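Local coordinates for oxidoreductase, 2OG-Fe(II) oxygenase family (Burkholderia pseudomallei, PDB 6N1F), which binds an iron ion and probably acts as an oxidoreductase of the iron/ascorbate-dependent, 2-oxoglutarate oxygenase type, at residues D163-G173 against R219-H229. Sequence-based numbering, arbitrary orientation.
Sequences DYEFSVVIQLG and RTSLVYFYSRH
Two central antiparallel strands of the major sheet of the double-stranded beta-helix fold, as in other 2-oxoglutarate oxygenases, pair from Phe166 opposite Tyr226 to Gln171 opposite Ser221. Val168 and Tyr224 form a hydrogen-bonded pair, Val168 N reaching Tyr224 O at 2.9 Å, and the ladder continues through Ile170 and Leu222. A classic beta bulge ends it: Glu165 N gives Tyr226 O a good bond, Phe166 N only a weak one. On one face, Val168 CB lies over the Tyr224 ring, 3.7 Å from its centroid; chi1 of 53° puts Tyr224 CG between its backbone N and carbonyl carbon, and the ring runs alongside the valine with a face turned to it. Val168 CG2 meets the edge of the Tyr226 ring, 3.8 Å from CE2. Ile170, Leu222 and Tyr224 of this face pack on helix 109-117, Phe166 and Tyr226 on Phe130. On the face of Ser167, Val169 and Phe225, nearer the iron, Phe225 CB stands over the centre of the Tyr164 ring, which reaches in from the chain before the bulge. Ser227 OG donates to Asp163 O (2.8 Å) from above the carbonyl plane and accepts from His229 N in an ST turn. Arg228 NE meets Glu165 OE1 at 2.7 Å in a salt bridge, OE1 lying in the guanidinium plane; OE2 is hydrogen-bonded to Tyr136 OH. Polar bonds thus close the bulged end, while Phe225 also touches the iron ligand Asp157, so this face lies against the metal site.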
# COMPACT_ATOMS: atom_id res chain seq x y z
N ASP A 163 8.81 -11.87 5.33
CA ASP A 163 7.69 -12.66 4.81
C ASP A 163 6.63 -11.81 4.12
O ASP A 163 5.63 -12.36 3.66
CB ASP A 163 7.05 -13.47 5.95
CG ASP A 163 8.02 -14.45 6.58
OD1 ASP A 163 8.66 -15.23 5.85
OD2 ASP A 163 8.16 -14.43 7.82
N TYR A 164 6.81 -10.50 4.03
CA TYR A 164 5.88 -9.68 3.26
C TYR A 164 6.04 -10.02 1.78
O TYR A 164 7.14 -9.91 1.23
CB TYR A 164 6.15 -8.20 3.47
CG TYR A 164 5.78 -7.64 4.82
CD1 TYR A 164 4.98 -8.34 5.69
CD2 TYR A 164 6.22 -6.38 5.19
CE1 TYR A 164 4.64 -7.80 6.92
CE2 TYR A 164 5.89 -5.84 6.40
CZ TYR A 164 5.10 -6.54 7.26
OH TYR A 164 4.78 -5.97 8.47
N GLU A 165 4.94 -10.41 1.13
CA GLU A 165 4.98 -10.72 -0.30
C GLU A 165 4.44 -9.60 -1.17
O GLU A 165 4.92 -9.39 -2.28
CB GLU A 165 4.17 -11.97 -0.60
CG GLU A 165 4.86 -13.26 -0.35
CD GLU A 165 4.01 -14.41 -0.81
OE1 GLU A 165 3.76 -15.33 -0.00
OE2 GLU A 165 3.57 -14.37 -1.99
N PHE A 166 3.41 -8.91 -0.71
CA PHE A 166 2.80 -7.87 -1.51
C PHE A 166 2.46 -6.72 -0.60
O PHE A 166 2.25 -6.88 0.60
CB PHE A 166 1.54 -8.33 -2.24
CG PHE A 166 1.79 -9.42 -3.24
CD1 PHE A 166 2.33 -9.12 -4.49
CD2 PHE A 166 1.48 -10.73 -2.94
CE1 PHE A 166 2.55 -10.13 -5.41
CE2 PHE A 166 1.70 -11.74 -3.86
CZ PHE A 166 2.24 -11.44 -5.09
N SER A 167 2.41 -5.55 -1.21
CA SER A 167 2.02 -4.32 -0.56
C SER A 167 0.85 -3.75 -1.35
O SER A 167 0.80 -3.87 -2.58
CB SER A 167 3.20 -3.34 -0.54
OG SER A 167 2.80 -2.08 -0.06
N VAL A 168 -0.12 -3.15 -0.65
CA VAL A 168 -1.27 -2.51 -1.26
C VAL A 168 -1.34 -1.09 -0.74
O VAL A 168 -1.17 -0.85 0.46
CB VAL A 168 -2.59 -3.25 -0.97
CG1 VAL A 168 -3.73 -2.56 -1.65
CG2 VAL A 168 -2.50 -4.68 -1.46
N VAL A 169 -1.59 -0.14 -1.64
CA VAL A 169 -1.60 1.28 -1.30
C VAL A 169 -2.81 1.92 -1.93
O VAL A 169 -2.94 1.92 -3.16
CB VAL A 169 -0.33 2.00 -1.76
CG1 VAL A 169 -0.36 3.42 -1.25
CG2 VAL A 169 0.87 1.27 -1.26
N ILE A 170 -3.68 2.49 -1.11
CA ILE A 170 -4.88 3.18 -1.55
C ILE A 170 -4.64 4.67 -1.43
O ILE A 170 -4.27 5.14 -0.35
CB ILE A 170 -6.09 2.78 -0.71
CG1 ILE A 170 -6.20 1.26 -0.63
CG2 ILE A 170 -7.38 3.40 -1.26
CD1 ILE A 170 -7.37 0.81 0.20
N GLN A 171 -4.85 5.41 -2.51
CA GLN A 171 -4.56 6.84 -2.50
C GLN A 171 -5.80 7.59 -2.03
O GLN A 171 -6.84 7.56 -2.69
CB GLN A 171 -4.11 7.36 -3.86
CG GLN A 171 -3.67 8.84 -3.86
CD GLN A 171 -2.50 9.11 -2.91
OE1 GLN A 171 -2.41 10.17 -2.30
NE2 GLN A 171 -1.60 8.14 -2.79
N LEU A 172 -5.67 8.24 -0.89
CA LEU A 172 -6.74 9.04 -0.33
C LEU A 172 -6.47 10.52 -0.49
O LEU A 172 -7.28 11.34 -0.03
CB LEU A 172 -6.92 8.71 1.16
CG LEU A 172 -7.36 7.28 1.45
CD1 LEU A 172 -7.43 7.03 2.96
CD2 LEU A 172 -8.71 6.98 0.79
N GLY A 173 -5.37 10.88 -1.12
CA GLY A 173 -5.01 12.28 -1.24
C GLY A 173 -5.79 12.94 -2.36
O GLY A 173 -5.71 12.50 -3.51
N ARG A 219 -0.10 14.40 0.75
CA ARG A 219 -0.36 13.14 0.08
C ARG A 219 -0.68 12.12 1.16
O ARG A 219 0.13 11.90 2.07
CB ARG A 219 0.84 12.71 -0.78
CG ARG A 219 0.80 11.32 -1.43
CD ARG A 219 2.25 10.91 -1.68
NE ARG A 219 2.46 9.93 -2.75
CZ ARG A 219 2.57 8.62 -2.55
NH1 ARG A 219 2.48 8.10 -1.32
NH2 ARG A 219 2.80 7.82 -3.58
N THR A 220 -1.87 11.52 1.07
CA THR A 220 -2.41 10.64 2.10
C THR A 220 -2.73 9.29 1.49
O THR A 220 -3.45 9.22 0.49
CB THR A 220 -3.67 11.22 2.73
OG1 THR A 220 -3.41 12.57 3.14
CG2 THR A 220 -4.12 10.38 3.92
N SER A 221 -2.20 8.22 2.08
CA SER A 221 -2.37 6.90 1.49
C SER A 221 -2.55 5.86 2.58
O SER A 221 -1.91 5.94 3.64
CB SER A 221 -1.16 6.55 0.61
OG SER A 221 0.05 6.54 1.34
N LEU A 222 -3.42 4.89 2.33
CA LEU A 222 -3.56 3.71 3.18
C LEU A 222 -2.64 2.61 2.65
O LEU A 222 -2.79 2.17 1.51
CB LEU A 222 -5.02 3.24 3.20
CG LEU A 222 -5.45 2.30 4.32
CD1 LEU A 222 -6.96 2.17 4.29
CD2 LEU A 222 -4.83 0.94 4.21
N VAL A 223 -1.74 2.13 3.50
CA VAL A 223 -0.72 1.17 3.11
C VAL A 223 -0.90 -0.09 3.94
O VAL A 223 -1.04 -0.01 5.17
CB VAL A 223 0.70 1.76 3.29
CG1 VAL A 223 1.74 0.71 3.00
CG2 VAL A 223 0.89 2.97 2.40
N TYR A 224 -0.90 -1.25 3.30
CA TYR A 224 -0.92 -2.49 4.07
C TYR A 224 -0.13 -3.58 3.37
O TYR A 224 0.16 -3.49 2.17
CB TYR A 224 -2.34 -2.97 4.40
CG TYR A 224 -3.36 -3.15 3.28
CD1 TYR A 224 -3.81 -4.41 2.91
CD2 TYR A 224 -3.93 -2.05 2.65
CE1 TYR A 224 -4.77 -4.58 1.91
CE2 TYR A 224 -4.90 -2.20 1.65
CZ TYR A 224 -5.31 -3.46 1.29
OH TYR A 224 -6.26 -3.59 0.30
N PHE A 225 0.18 -4.62 4.13
CA PHE A 225 1.14 -5.64 3.73
C PHE A 225 0.55 -7.03 3.90
O PHE A 225 -0.08 -7.32 4.92
CB PHE A 225 2.44 -5.49 4.54
CG PHE A 225 3.09 -4.13 4.37
CD1 PHE A 225 4.07 -3.94 3.41
CD2 PHE A 225 2.70 -3.06 5.15
CE1 PHE A 225 4.66 -2.71 3.25
CE2 PHE A 225 3.28 -1.82 4.99
CZ PHE A 225 4.27 -1.65 4.04
N TYR A 226 0.75 -7.87 2.90
CA TYR A 226 0.20 -9.21 2.83
C TYR A 226 1.31 -10.24 2.97
O TYR A 226 2.37 -10.12 2.34
CB TYR A 226 -0.53 -9.45 1.50
CG TYR A 226 -1.98 -9.05 1.42
CD1 TYR A 226 -2.96 -9.75 2.11
CD2 TYR A 226 -2.39 -8.01 0.59
CE1 TYR A 226 -4.30 -9.42 2.02
CE2 TYR A 226 -3.74 -7.66 0.49
CZ TYR A 226 -4.68 -8.37 1.21
OH TYR A 226 -6.02 -8.05 1.13
N SER A 227 1.07 -11.26 3.80
CA SER A 227 1.96 -12.40 3.96
C SER A 227 1.11 -13.66 4.09
O SER A 227 -0.02 -13.60 4.56
CB SER A 227 2.85 -12.23 5.20
OG SER A 227 3.67 -13.38 5.42
N ARG A 228 1.66 -14.79 3.65
CA ARG A 228 1.05 -16.08 3.97
C ARG A 228 1.41 -16.56 5.37
O ARG A 228 0.79 -17.50 5.86
CB ARG A 228 1.48 -17.14 2.95
CG ARG A 228 1.06 -16.87 1.53
CD ARG A 228 1.70 -17.88 0.59
NE ARG A 228 3.16 -17.87 0.70
CZ ARG A 228 3.89 -18.82 1.26
NH1 ARG A 228 3.32 -19.92 1.76
NH2 ARG A 228 5.21 -18.69 1.31
N HIS A 229 2.39 -15.93 6.01
CA HIS A 229 2.77 -16.29 7.36
C HIS A 229 2.00 -15.42 8.34
O HIS A 229 2.01 -14.20 8.23
CB HIS A 229 4.28 -16.10 7.57
CG HIS A 229 4.76 -16.51 8.93
ND1 HIS A 229 4.54 -17.77 9.45
CD2 HIS A 229 5.47 -15.84 9.86
CE1 HIS A 229 5.09 -17.85 10.65
NE2 HIS A 229 5.66 -16.69 10.92
O HOH W 1 4.15 -14.90 2.75